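Local coordinates for aromatic-amino-acid aminotransferase (PDB 4F4E), which probably transfers amino groups between aromatic amino acids such as tyrosine and 2-oxoglutarate, using pyridoxal 5'-phosphate as its cofactor, at residues A[38-43]-A[51-56]; A[382-385]-A[391-394]; A[215-220]-A[252-257]. All blocks are in the same frame, centred on the assembly; numbering follows the deposited sequence.

Interaction 1 (A[38-43]-A[51-56]); sequences GLNEAF and KVNLGV
K51 holds F43 twice over: its aliphatic chain lies against the phenyl ring, while its ammonium nitrogen reaches round to the backbone carbonyl of the same phenylalanine. The bond from K51 NZ to F43 O is short, 2.6 Å, and the carbonyl of D46 just beyond also accepts from this nitrogen. K51 sets off with CG between its backbone N and carbonyl carbon (chi1 51°), a crowded position, then runs fully extended. That path carries CD over the ring, 4.0 Å from the centroid of F43 and displaced toward the rim. NZ stands almost on the ring normal, 4.6 Å from the same centroid, in a cation-pi contact. The opposite face of F43 is closed by N53, whose CB sits 3.8 Å from the centroid in a centred CH-pi contact. A phenylalanine suits the site because both its faces are used, and a lysine because it is long enough to pass the ring and still deliver a charge.

One helical turn back, L39 packs one methyl on N53 at the end of strand 52-53 and the other on G55 beyond it. L39 CD2 approaches N53 OD1 at 3.6 Å, and L39 CD1 meets G55 CA at 4.2 Å, an approach helped by the lack of a side chain on G55. N53 OD1, the side-chain amide oxygen, accepts from G55 N at 2.9 Å in an Asx turn, which restrains the rotation of the amide beyond CB. The contact thus lays helix 35-45 along the short strand through which the chain continues. Its chemistry combines apolar packing with charge: the lysine chain supplies the apolar surface, and its ammonium group, set among carbonyl oxygens at the C-terminal end of the helix, probably gains from the negative end of the helix dipole.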
ATOM      1  N   GLY A  38      -9.412   5.061 -23.214  1.00 27.27           N
ATOM      2  CA  GLY A  38     -10.083   5.479 -24.461  1.00 27.46           C
ATOM      3  C   GLY A  38     -11.605   5.581 -24.356  1.00 26.53           C
ATOM      4  O   GLY A  38     -12.219   6.511 -24.904  1.00 28.31           O
ATOM      5  N   LEU A  39     -12.217   4.636 -23.638  1.00 25.06           N
ATOM      6  CA  LEU A  39     -13.663   4.617 -23.444  1.00 23.65           C
ATOM      7  C   LEU A  39     -14.054   5.812 -22.582  1.00 24.96           C
ATOM      8  O   LEU A  39     -14.954   6.579 -22.924  1.00 22.82           O
ATOM      9  CB  LEU A  39     -14.084   3.291 -22.805  1.00 23.45           C
ATOM     10  CG  LEU A  39     -15.588   2.993 -22.687  1.00 23.95           C
ATOM     11  CD1 LEU A  39     -15.896   1.509 -22.463  1.00 22.32           C
ATOM     12  CD2 LEU A  39     -16.150   3.872 -21.579  1.00 23.77           C
ATOM     13  N   ASN A  40     -13.349   5.983 -21.480  1.00 26.05           N
ATOM     14  CA  ASN A  40     -13.613   7.111 -20.585  1.00 28.84           C
ATOM     15  C   ASN A  40     -13.392   8.447 -21.226  1.00 29.29           C
ATOM     16  O   ASN A  40     -14.121   9.397 -20.935  1.00 30.67           O
ATOM     17  CB  ASN A  40     -12.732   7.006 -19.354  1.00 30.54           C
ATOM     18  CG  ASN A  40     -13.051   5.790 -18.535  1.00 30.13           C
ATOM     19  OD1 ASN A  40     -14.142   5.250 -18.623  1.00 32.60           O
ATOM     20  ND2 ASN A  40     -12.090   5.335 -17.732  1.00 32.57           N
ATOM     21  N   GLU A  41     -12.390   8.536 -22.096  1.00 29.77           N
ATOM     22  CA  GLU A  41     -12.117   9.790 -22.802  1.00 31.70           C
ATOM     23  C   GLU A  41     -13.311  10.112 -23.723  1.00 30.63           C
ATOM     24  O   GLU A  41     -13.846  11.229 -23.661  1.00 32.86           O
ATOM     25  CB  GLU A  41     -10.768   9.748 -23.570  1.00 31.59           C
ATOM     26  N   ALA A  42     -13.725   9.156 -24.557  1.00 26.83           N
ATOM     27  CA  ALA A  42     -14.872   9.373 -25.434  1.00 26.10           C
ATOM     28  C   ALA A  42     -16.133   9.687 -24.604  1.00 24.89           C
ATOM     29  O   ALA A  42     -16.868  10.620 -24.914  1.00 23.58           O
ATOM     30  CB  ALA A  42     -15.109   8.179 -26.352  1.00 26.16           C
ATOM     31  N   PHE A  43     -16.380   8.926 -23.544  1.00 23.97           N
ATOM     32  CA  PHE A  43     -17.570   9.187 -22.721  1.00 23.94           C
ATOM     33  C   PHE A  43     -17.556  10.627 -22.216  1.00 26.39           C
ATOM     34  O   PHE A  43     -18.567  11.337 -22.259  1.00 24.00           O
ATOM     35  CB  PHE A  43     -17.634   8.235 -21.537  1.00 22.48           C
ATOM     36  CG  PHE A  43     -18.790   8.473 -20.634  1.00 21.83           C
ATOM     37  CD1 PHE A  43     -20.064   8.040 -20.994  1.00 20.31           C
ATOM     38  CD2 PHE A  43     -18.622   9.102 -19.418  1.00 21.17           C
ATOM     39  CE1 PHE A  43     -21.137   8.268 -20.152  1.00 20.15           C
ATOM     40  CE2 PHE A  43     -19.701   9.346 -18.571  1.00 21.84           C
ATOM     41  CZ  PHE A  43     -20.962   8.901 -18.926  1.00 20.55           C
ATOM     42  N   LYS A  51     -26.020  10.313 -21.425  1.00 19.49           N
ATOM     43  CA  LYS A  51     -25.133   9.214 -21.808  1.00 17.48           C
ATOM     44  C   LYS A  51     -24.987   8.260 -20.642  1.00 16.29           C
ATOM     45  O   LYS A  51     -25.192   8.668 -19.507  1.00 15.18           O
ATOM     46  CB  LYS A  51     -23.788   9.809 -22.168  1.00 17.97           C
ATOM     47  CG  LYS A  51     -23.222  10.760 -21.119  1.00 18.16           C
ATOM     48  CD  LYS A  51     -21.983  11.475 -21.647  1.00 19.10           C
ATOM     49  CE  LYS A  51     -21.396  12.403 -20.579  1.00 19.34           C
ATOM     50  NZ  LYS A  51     -20.192  13.068 -21.150  1.00 20.59           N
ATOM     51  N   VAL A  52     -24.653   6.997 -20.903  1.00 15.27           N
ATOM     52  CA  VAL A  52     -24.563   5.979 -19.854  1.00 15.29           C
ATOM     53  C   VAL A  52     -23.252   5.262 -20.009  1.00 14.97           C
ATOM     54  O   VAL A  52     -22.929   4.767 -21.117  1.00 13.82           O
ATOM     55  CB  VAL A  52     -25.727   4.936 -19.942  1.00 15.82           C
ATOM     56  CG1 VAL A  52     -25.586   3.871 -18.873  1.00 16.38           C
ATOM     57  CG2 VAL A  52     -27.080   5.626 -19.822  1.00 15.74           C
ATOM     58  N   ASN A  53     -22.471   5.257 -18.922  1.00 13.83           N
ATOM     59  CA  ASN A  53     -21.218   4.526 -18.904  1.00 13.82           C
ATOM     60  C   ASN A  53     -21.395   3.110 -18.288  1.00 12.95           C
ATOM     61  O   ASN A  53     -21.439   2.930 -17.085  1.00 12.67           O
ATOM     62  CB  ASN A  53     -20.103   5.305 -18.184  1.00 14.36           C
ATOM     63  CG  ASN A  53     -18.719   4.697 -18.411  1.00 14.81           C
ATOM     64  OD1 ASN A  53     -18.565   3.624 -18.944  1.00 15.16           O
ATOM     65  ND2 ASN A  53     -17.696   5.446 -18.043  1.00 15.65           N
ATOM     66  N   LEU A  54     -21.459   2.103 -19.154  1.00 12.62           N
ATOM     67  CA  LEU A  54     -21.503   0.710 -18.680  1.00 12.16           C
ATOM     68  C   LEU A  54     -20.121   0.044 -18.675  1.00 11.72           C
ATOM     69  O   LEU A  54     -20.010  -1.141 -18.417  1.00 10.85           O
ATOM     70  CB  LEU A  54     -22.482  -0.088 -19.545  1.00 12.33           C
ATOM     71  CG  LEU A  54     -23.935   0.385 -19.579  1.00 12.15           C
ATOM     72  CD1 LEU A  54     -24.743  -0.531 -20.537  1.00 12.60           C
ATOM     73  CD2 LEU A  54     -24.513   0.381 -18.161  1.00 12.66           C
ATOM     74  N   GLY A  55     -19.082   0.813 -18.957  1.00 11.54           N
ATOM     75  CA  GLY A  55     -17.718   0.347 -18.880  1.00 11.64           C
ATOM     76  C   GLY A  55     -17.069   0.458 -17.506  1.00 11.81           C
ATOM     77  O   GLY A  55     -15.930   0.048 -17.341  1.00 12.78           O
ATOM     78  N   VAL A  56     -17.776   0.991 -16.524  1.00 12.45           N
ATOM     79  CA  VAL A  56     -17.213   1.153 -15.156  1.00 12.56           C
ATOM     80  C   VAL A  56     -17.090  -0.201 -14.454  1.00 12.12           C
ATOM     81  O   VAL A  56     -17.548  -1.213 -14.960  1.00 12.24           O
ATOM     82  CB  VAL A  56     -18.088   2.103 -14.309  1.00 12.60           C
ATOM     83  CG1 VAL A  56     -18.130   3.506 -14.955  1.00 12.92           C
ATOM     84  CG2 VAL A  56     -19.530   1.566 -14.202  1.00 12.07           C
TER

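Interaction 2 (A[382-385]-A[391-394]); sequences DRLR and YAVS
R385 lays the first part of its side chain over one face of the Y391 ring, and these two residues bury the larger share of the contact. R385 CG is 3.6 Å from the ring centroid in a CH-pi contact, while CD presses toward the rim, 3.2 Å from Y391 CE2, which is close packing. An arginine fits because its methylenes can cover an aromatic ring while its head goes to work somewhere else. Here a bend at chi3 (65°) turns the guanidinium away, its plane 49° from that of the ring, so the two groups do not stack.

The head is gripped along its own plane. R385 NH2 makes a salt bridge to D382 OD1 at 2.8 Å, meeting the carboxylate from above its plane, and NH1 adds a weak bond to the same oxygen. NH1 also gives a hydrogen bond of 2.8 Å to a water, which in turn donates to A392 O at 2.9 Å; the water is the polar bridge between these two segments. On the buried side L384 CD2 touches A392 CB at 4.4 Å, a light apolar touch between buried side chains.

The tyrosine hydroxyl is bonded to D46, and its ring also packs on L39 and A42. Y391 thus faces helix 35-45, L384 of helix 378-388 faces A414 and V418 of helix 408-419, and strand 390-391 runs parallel to strand 52-53.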
ATOM      1  N   ASP A 382     -19.853  -0.222 -30.958  1.00 16.81           N
ATOM      2  CA  ASP A 382     -19.547   1.075 -31.567  1.00 18.32           C
ATOM      3  C   ASP A 382     -20.871   1.808 -31.941  1.00 17.49           C
ATOM      4  O   ASP A 382     -21.018   2.999 -31.724  1.00 17.13           O
ATOM      5  CB  ASP A 382     -18.727   0.920 -32.857  1.00 20.19           C
ATOM      6  CG  ASP A 382     -17.295   0.478 -32.628  1.00 23.08           C
ATOM      7  OD1 ASP A 382     -16.696   0.814 -31.582  1.00 25.18           O
ATOM      8  OD2 ASP A 382     -16.761  -0.183 -33.555  1.00 25.84           O
ATOM      9  N   ARG A 383     -21.838   1.084 -32.484  1.00 18.80           N
ATOM     10  CA  ARG A 383     -23.122   1.690 -32.860  1.00 19.61           C
ATOM     11  C   ARG A 383     -23.839   2.148 -31.613  1.00 18.00           C
ATOM     12  O   ARG A 383     -24.411   3.234 -31.598  1.00 17.59           O
ATOM     13  CB  ARG A 383     -24.050   0.737 -33.624  1.00 22.20           C
ATOM     14  CG  ARG A 383     -23.636   0.476 -35.066  1.00 25.98           C
ATOM     15  CD  ARG A 383     -24.805   0.088 -35.957  1.00 28.02           C
ATOM     16  NE  ARG A 383     -25.495  -1.151 -35.579  1.00 31.08           N
ATOM     17  CZ  ARG A 383     -25.010  -2.394 -35.755  1.00 32.61           C
ATOM     18  NH1 ARG A 383     -23.791  -2.631 -36.268  1.00 32.99           N
ATOM     19  NH2 ARG A 383     -25.736  -3.433 -35.384  1.00 32.06           N
ATOM     20  N   LEU A 384     -23.816   1.325 -30.571  1.00 16.99           N
ATOM     21  CA  LEU A 384     -24.519   1.650 -29.327  1.00 16.82           C
ATOM     22  C   LEU A 384     -23.965   2.960 -28.769  1.00 16.89           C
ATOM     23  O   LEU A 384     -24.702   3.752 -28.196  1.00 15.85           O
ATOM     24  CB  LEU A 384     -24.380   0.486 -28.335  1.00 17.09           C
ATOM     25  CG  LEU A 384     -25.123   0.448 -27.011  1.00 18.06           C
ATOM     26  CD1 LEU A 384     -26.640   0.358 -27.286  1.00 17.37           C
ATOM     27  CD2 LEU A 384     -24.629  -0.727 -26.137  1.00 17.32           C
ATOM     28  N   ARG A 385     -22.655   3.184 -28.930  1.00 16.81           N
ATOM     29  CA  ARG A 385     -22.004   4.389 -28.426  1.00 17.24           C
ATOM     30  C   ARG A 385     -22.375   5.606 -29.287  1.00 17.12           C
ATOM     31  O   ARG A 385     -22.858   6.625 -28.795  1.00 15.69           O
ATOM     32  CB  ARG A 385     -20.483   4.185 -28.366  1.00 18.50           C
ATOM     33  CG  ARG A 385     -19.727   5.434 -28.026  1.00 21.46           C
ATOM     34  CD  ARG A 385     -18.212   5.226 -27.982  1.00 24.64           C
ATOM     35  NE  ARG A 385     -17.697   4.884 -29.304  1.00 27.96           N
ATOM     36  CZ  ARG A 385     -17.291   3.671 -29.663  1.00 31.80           C
ATOM     37  NH1 ARG A 385     -17.351   2.634 -28.806  1.00 32.93           N
ATOM     38  NH2 ARG A 385     -16.840   3.483 -30.900  1.00 33.31           N
ATOM     39  N   TYR A 391     -22.255   3.393 -23.479  1.00 12.57           N
ATOM     40  CA  TYR A 391     -20.871   2.981 -23.606  1.00 12.62           C
ATOM     41  C   TYR A 391     -20.636   1.610 -22.954  1.00 12.40           C
ATOM     42  O   TYR A 391     -20.633   1.505 -21.729  1.00 12.58           O
ATOM     43  CB  TYR A 391     -19.956   4.038 -22.947  1.00 12.72           C
ATOM     44  CG  TYR A 391     -19.837   5.311 -23.763  1.00 13.59           C
ATOM     45  CD1 TYR A 391     -20.924   6.182 -23.887  1.00 14.07           C
ATOM     46  CD2 TYR A 391     -18.667   5.620 -24.449  1.00 13.93           C
ATOM     47  CE1 TYR A 391     -20.823   7.330 -24.621  1.00 14.81           C
ATOM     48  CE2 TYR A 391     -18.554   6.775 -25.175  1.00 15.23           C
ATOM     49  CZ  TYR A 391     -19.652   7.618 -25.281  1.00 15.66           C
ATOM     50  OH  TYR A 391     -19.576   8.726 -26.050  1.00 16.57           O
ATOM     51  N   ALA A 392     -20.523   0.579 -23.781  1.00 12.56           N
ATOM     52  CA  ALA A 392     -20.090  -0.761 -23.342  1.00 12.78           C
ATOM     53  C   ALA A 392     -18.648  -0.941 -23.794  1.00 13.51           C
ATOM     54  O   ALA A 392     -18.117  -0.149 -24.603  1.00 14.41           O
ATOM     55  CB  ALA A 392     -20.981  -1.819 -23.953  1.00 12.44           C
ATOM     56  N   VAL A 393     -17.977  -1.956 -23.232  1.00 13.29           N
ATOM     57  CA  VAL A 393     -16.585  -2.265 -23.571  1.00 13.13           C
ATOM     58  C   VAL A 393     -16.586  -3.013 -24.930  1.00 13.03           C
ATOM     59  O   VAL A 393     -17.544  -3.689 -25.292  1.00 12.90           O
ATOM     60  CB  VAL A 393     -15.948  -3.102 -22.440  1.00 12.87           C
ATOM     61  CG1 VAL A 393     -14.467  -3.347 -22.681  1.00 13.37           C
ATOM     62  CG2 VAL A 393     -16.227  -2.449 -21.092  1.00 13.00           C
ATOM     63  N   SER A 394     -15.523  -2.877 -25.703  1.00 13.45           N
ATOM     64  CA  SER A 394     -15.448  -3.490 -27.023  1.00 14.64           C
ATOM     65  C   SER A 394     -15.637  -5.013 -27.051  1.00 14.04           C
ATOM     66  O   SER A 394     -16.022  -5.592 -28.079  1.00 14.94           O
ATOM     67  CB  SER A 394     -14.110  -3.118 -27.644  1.00 15.63           C
ATOM     68  OG  SER A 394     -13.076  -3.852 -27.005  1.00 16.98           O
TER
HETATM   69  O   HOH W   1     -18.195   2.253 -26.146  1.00 25.86           O

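Interaction 3 (A[215-220]-A[252-257]); sequences AQWAQV and RLFAAA
W217 and L253 meet across two helices that belong to successive beta-alpha-beta crossovers of the large alpha/beta domain, the fold type I architecture of pyridoxal-phosphate enzymes. Helix 214-227 connects strand 197-201 to its parallel neighbour 230-235, and helix 249-256 lies between 230-235 and the next parallel strand, 261-266. The short segments are inclined by 38° with their axes 10.1 Å apart, a spacing that side chains of some size have to fill.

The dense part is on the side facing the sheet, where W217, V220 and F254 are all buried. The side chains of W217 and F254 cross at about a right angle, and the indole rim at CZ3 lies in the plane of the phenyl ring, 4.0 Å from F254 CE2. F254 takes CG anti to its carbonyl carbon (chi1 -80°), which swings the ring inward between the helices, where it also rests on P231 and L233 of strand 230-235 and on V221 and V224 further along helix 214-227. A flat ring can be packed on several sides at once, and the large indole spans much of the distance between the helices.

Toward solvent the burial lessens. L253, partly exposed, forms the border on that side, though its CD1 is still 3.8 Å from W217 CB, and it also touches V221. A leucine serves here because its branched end can reach across to the neighbouring helix from a place at the border. Back in the interior, V220 reaches with one branch alone, placing CG1 at the edge of the phenyl ring, 4.1 Å from F254 CZ.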
ATOM      1  N   ALA A 215     -20.609 -28.391  -7.881  1.00 33.83           N
ATOM      2  CA  ALA A 215     -20.171 -29.666  -8.398  1.00 34.21           C
ATOM      3  C   ALA A 215     -18.995 -29.559  -9.358  1.00 32.37           C
ATOM      4  O   ALA A 215     -18.161 -30.447  -9.419  1.00 28.92           O
ATOM      5  CB  ALA A 215     -21.322 -30.372  -9.074  1.00 34.48           C
ATOM      6  N   GLN A 216     -18.949 -28.488 -10.144  1.00 29.31           N
ATOM      7  CA  GLN A 216     -17.791 -28.222 -10.978  1.00 26.30           C
ATOM      8  C   GLN A 216     -16.624 -27.828 -10.068  1.00 23.27           C
ATOM      9  O   GLN A 216     -15.462 -28.196 -10.331  1.00 23.32           O
ATOM     10  CB  GLN A 216     -18.107 -27.141 -12.007  1.00 25.76           C
ATOM     11  CG  GLN A 216     -19.107 -27.609 -13.073  1.00 26.90           C
ATOM     12  CD  GLN A 216     -19.630 -26.454 -13.926  1.00 26.90           C
ATOM     13  OE1 GLN A 216     -19.883 -25.371 -13.415  1.00 25.80           O
ATOM     14  NE2 GLN A 216     -19.750 -26.683 -15.246  1.00 25.47           N
ATOM     15  N   TRP A 217     -16.927 -27.100  -8.996  1.00 21.22           N
ATOM     16  CA  TRP A 217     -15.898 -26.732  -8.029  1.00 19.25           C
ATOM     17  C   TRP A 217     -15.295 -27.976  -7.422  1.00 19.51           C
ATOM     18  O   TRP A 217     -14.070 -28.043  -7.257  1.00 17.35           O
ATOM     19  CB  TRP A 217     -16.447 -25.855  -6.940  1.00 17.84           C
ATOM     20  CG  TRP A 217     -16.473 -24.381  -7.275  1.00 16.59           C
ATOM     21  CD1 TRP A 217     -17.580 -23.546  -7.371  1.00 16.13           C
ATOM     22  CD2 TRP A 217     -15.322 -23.547  -7.535  1.00 15.29           C
ATOM     23  NE1 TRP A 217     -17.208 -22.258  -7.659  1.00 15.62           N
ATOM     24  CE2 TRP A 217     -15.840 -22.191  -7.764  1.00 14.87           C
ATOM     25  CE3 TRP A 217     -13.961 -23.774  -7.583  1.00 14.84           C
ATOM     26  CZ2 TRP A 217     -15.015 -21.142  -8.039  1.00 13.69           C
ATOM     27  CZ3 TRP A 217     -13.130 -22.699  -7.851  1.00 14.59           C
ATOM     28  CH2 TRP A 217     -13.649 -21.424  -8.101  1.00 14.01           C
ATOM     29  N   ALA A 218     -16.113 -29.001  -7.143  1.00 19.96           N
ATOM     30  CA  ALA A 218     -15.555 -30.231  -6.535  1.00 20.78           C
ATOM     31  C   ALA A 218     -14.565 -30.919  -7.471  1.00 21.05           C
ATOM     32  O   ALA A 218     -13.546 -31.482  -7.027  1.00 20.52           O
ATOM     33  CB  ALA A 218     -16.690 -31.193  -6.112  1.00 21.92           C
ATOM     34  N   GLN A 219     -14.837 -30.864  -8.771  1.00 20.77           N
ATOM     35  CA  GLN A 219     -13.922 -31.451  -9.747  1.00 21.19           C
ATOM     36  C   GLN A 219     -12.626 -30.655  -9.796  1.00 19.22           C
ATOM     37  O   GLN A 219     -11.547 -31.227  -9.907  1.00 18.77           O
ATOM     38  CB  GLN A 219     -14.535 -31.507 -11.133  1.00 22.80           C
ATOM     39  CG  GLN A 219     -15.767 -32.406 -11.139  1.00 26.10           C
ATOM     40  CD  GLN A 219     -16.440 -32.484 -12.483  1.00 27.60           C
ATOM     41  OE1 GLN A 219     -15.970 -33.193 -13.368  1.00 32.88           O
ATOM     42  NE2 GLN A 219     -17.562 -31.807 -12.629  1.00 29.58           N
ATOM     43  N   VAL A 220     -12.751 -29.331  -9.731  1.00 17.93           N
ATOM     44  CA  VAL A 220     -11.565 -28.493  -9.727  1.00 16.40           C
ATOM     45  C   VAL A 220     -10.670 -28.806  -8.522  1.00 16.05           C
ATOM     46  O   VAL A 220      -9.467 -28.986  -8.679  1.00 14.97           O
ATOM     47  CB  VAL A 220     -11.902 -26.992  -9.786  1.00 15.82           C
ATOM     48  CG1 VAL A 220     -10.633 -26.186  -9.649  1.00 14.50           C
ATOM     49  CG2 VAL A 220     -12.585 -26.673 -11.116  1.00 15.67           C
ATOM     50  N   ARG A 252     -14.123 -22.626   1.028  1.00 13.65           N
ATOM     51  CA  ARG A 252     -14.326 -23.662   2.029  1.00 14.44           C
ATOM     52  C   ARG A 252     -14.104 -25.084   1.511  1.00 14.66           C
ATOM     53  O   ARG A 252     -13.593 -25.927   2.267  1.00 14.65           O
ATOM     54  CB  ARG A 252     -15.716 -23.504   2.667  1.00 15.48           C
ATOM     55  CG  ARG A 252     -15.781 -22.149   3.399  1.00 15.97           C
ATOM     56  CD  ARG A 252     -17.090 -21.892   4.124  1.00 16.94           C
ATOM     57  NE  ARG A 252     -17.130 -20.478   4.563  1.00 17.80           N
ATOM     58  CZ  ARG A 252     -18.117 -19.908   5.271  1.00 18.15           C
ATOM     59  NH1 ARG A 252     -19.153 -20.592   5.688  1.00 19.59           N
ATOM     60  NH2 ARG A 252     -18.050 -18.637   5.611  1.00 20.07           N
ATOM     61  N   LEU A 253     -14.433 -25.312   0.235  1.00 14.34           N
ATOM     62  CA  LEU A 253     -14.205 -26.610  -0.427  1.00 15.09           C
ATOM     63  C   LEU A 253     -12.714 -26.902  -0.489  1.00 14.79           C
ATOM     64  O   LEU A 253     -12.301 -28.034  -0.239  1.00 14.08           O
ATOM     65  CB  LEU A 253     -14.797 -26.632  -1.853  1.00 15.82           C
ATOM     66  CG  LEU A 253     -16.319 -26.816  -1.912  1.00 17.06           C
ATOM     67  CD1 LEU A 253     -16.989 -26.531  -3.290  1.00 17.74           C
ATOM     68  CD2 LEU A 253     -16.656 -28.225  -1.460  1.00 17.84           C
ATOM     69  N   PHE A 254     -11.923 -25.873  -0.815  1.00 13.97           N
ATOM     70  CA  PHE A 254     -10.458 -26.028  -0.844  1.00 14.48           C
ATOM     71  C   PHE A 254      -9.921 -26.212   0.566  1.00 15.04           C
ATOM     72  O   PHE A 254      -9.015 -27.026   0.784  1.00 15.66           O
ATOM     73  CB  PHE A 254      -9.749 -24.868  -1.542  1.00 13.88           C
ATOM     74  CG  PHE A 254      -9.779 -24.964  -3.053  1.00 13.83           C
ATOM     75  CD1 PHE A 254      -8.849 -25.691  -3.708  1.00 14.48           C
ATOM     76  CD2 PHE A 254     -10.737 -24.317  -3.768  1.00 13.94           C
ATOM     77  CE1 PHE A 254      -8.866 -25.782  -5.079  1.00 14.98           C
ATOM     78  CE2 PHE A 254     -10.770 -24.398  -5.155  1.00 14.70           C
ATOM     79  CZ  PHE A 254      -9.821 -25.149  -5.805  1.00 14.26           C
ATOM     80  N   ALA A 255     -10.477 -25.472   1.518  1.00 14.77           N
ATOM     81  CA  ALA A 255     -10.060 -25.588   2.900  1.00 15.90           C
ATOM     82  C   ALA A 255     -10.305 -27.007   3.407  1.00 17.31           C
ATOM     83  O   ALA A 255      -9.428 -27.578   4.070  1.00 19.12           O
ATOM     84  CB  ALA A 255     -10.781 -24.550   3.782  1.00 15.60           C
ATOM     85  N   ALA A 256     -11.455 -27.580   3.059  1.00 17.82           N
ATOM     86  CA  ALA A 256     -11.856 -28.903   3.540  1.00 18.91           C
ATOM     87  C   ALA A 256     -10.984 -30.008   2.971  1.00 20.55           C
ATOM     88  O   ALA A 256     -10.936 -31.101   3.544  1.00 19.97           O
ATOM     89  CB  ALA A 256     -13.338 -29.170   3.210  1.00 19.77           C
ATOM     90  N   ALA A 257     -10.315 -29.728   1.846  1.00 21.07           N
ATOM     91  CA  ALA A 257      -9.449 -30.688   1.143  1.00 22.37           C
ATOM     92  C   ALA A 257      -8.017 -30.834   1.654  1.00 23.25           C
ATOM     93  O   ALA A 257      -7.242 -31.593   1.069  1.00 22.22           O
ATOM     94  CB  ALA A 257      -9.430 -30.374  -0.369  1.00 21.02           C
TER

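Interactions 1 and 2 form one continuous piece of structure, their centres 9 Å apart. Strands 52-53 and 390-391 run parallel, and Y391 probably pairs through its own backbone N and O: Y391 N to V52 O and Y391 O to L54 N, each 2.8 Å. The Y391 ring also meets F43 edge-to-face, so sequence from near both chain ends is joined here. Interaction 3 lies on the opposite side of the chain's centre, about 38 Å from either of the others between centres. Its helix 249-256 leads into strand 261-266, shortly after which comes K269, the lysine that carries the covalently bound pyridoxal phosphate.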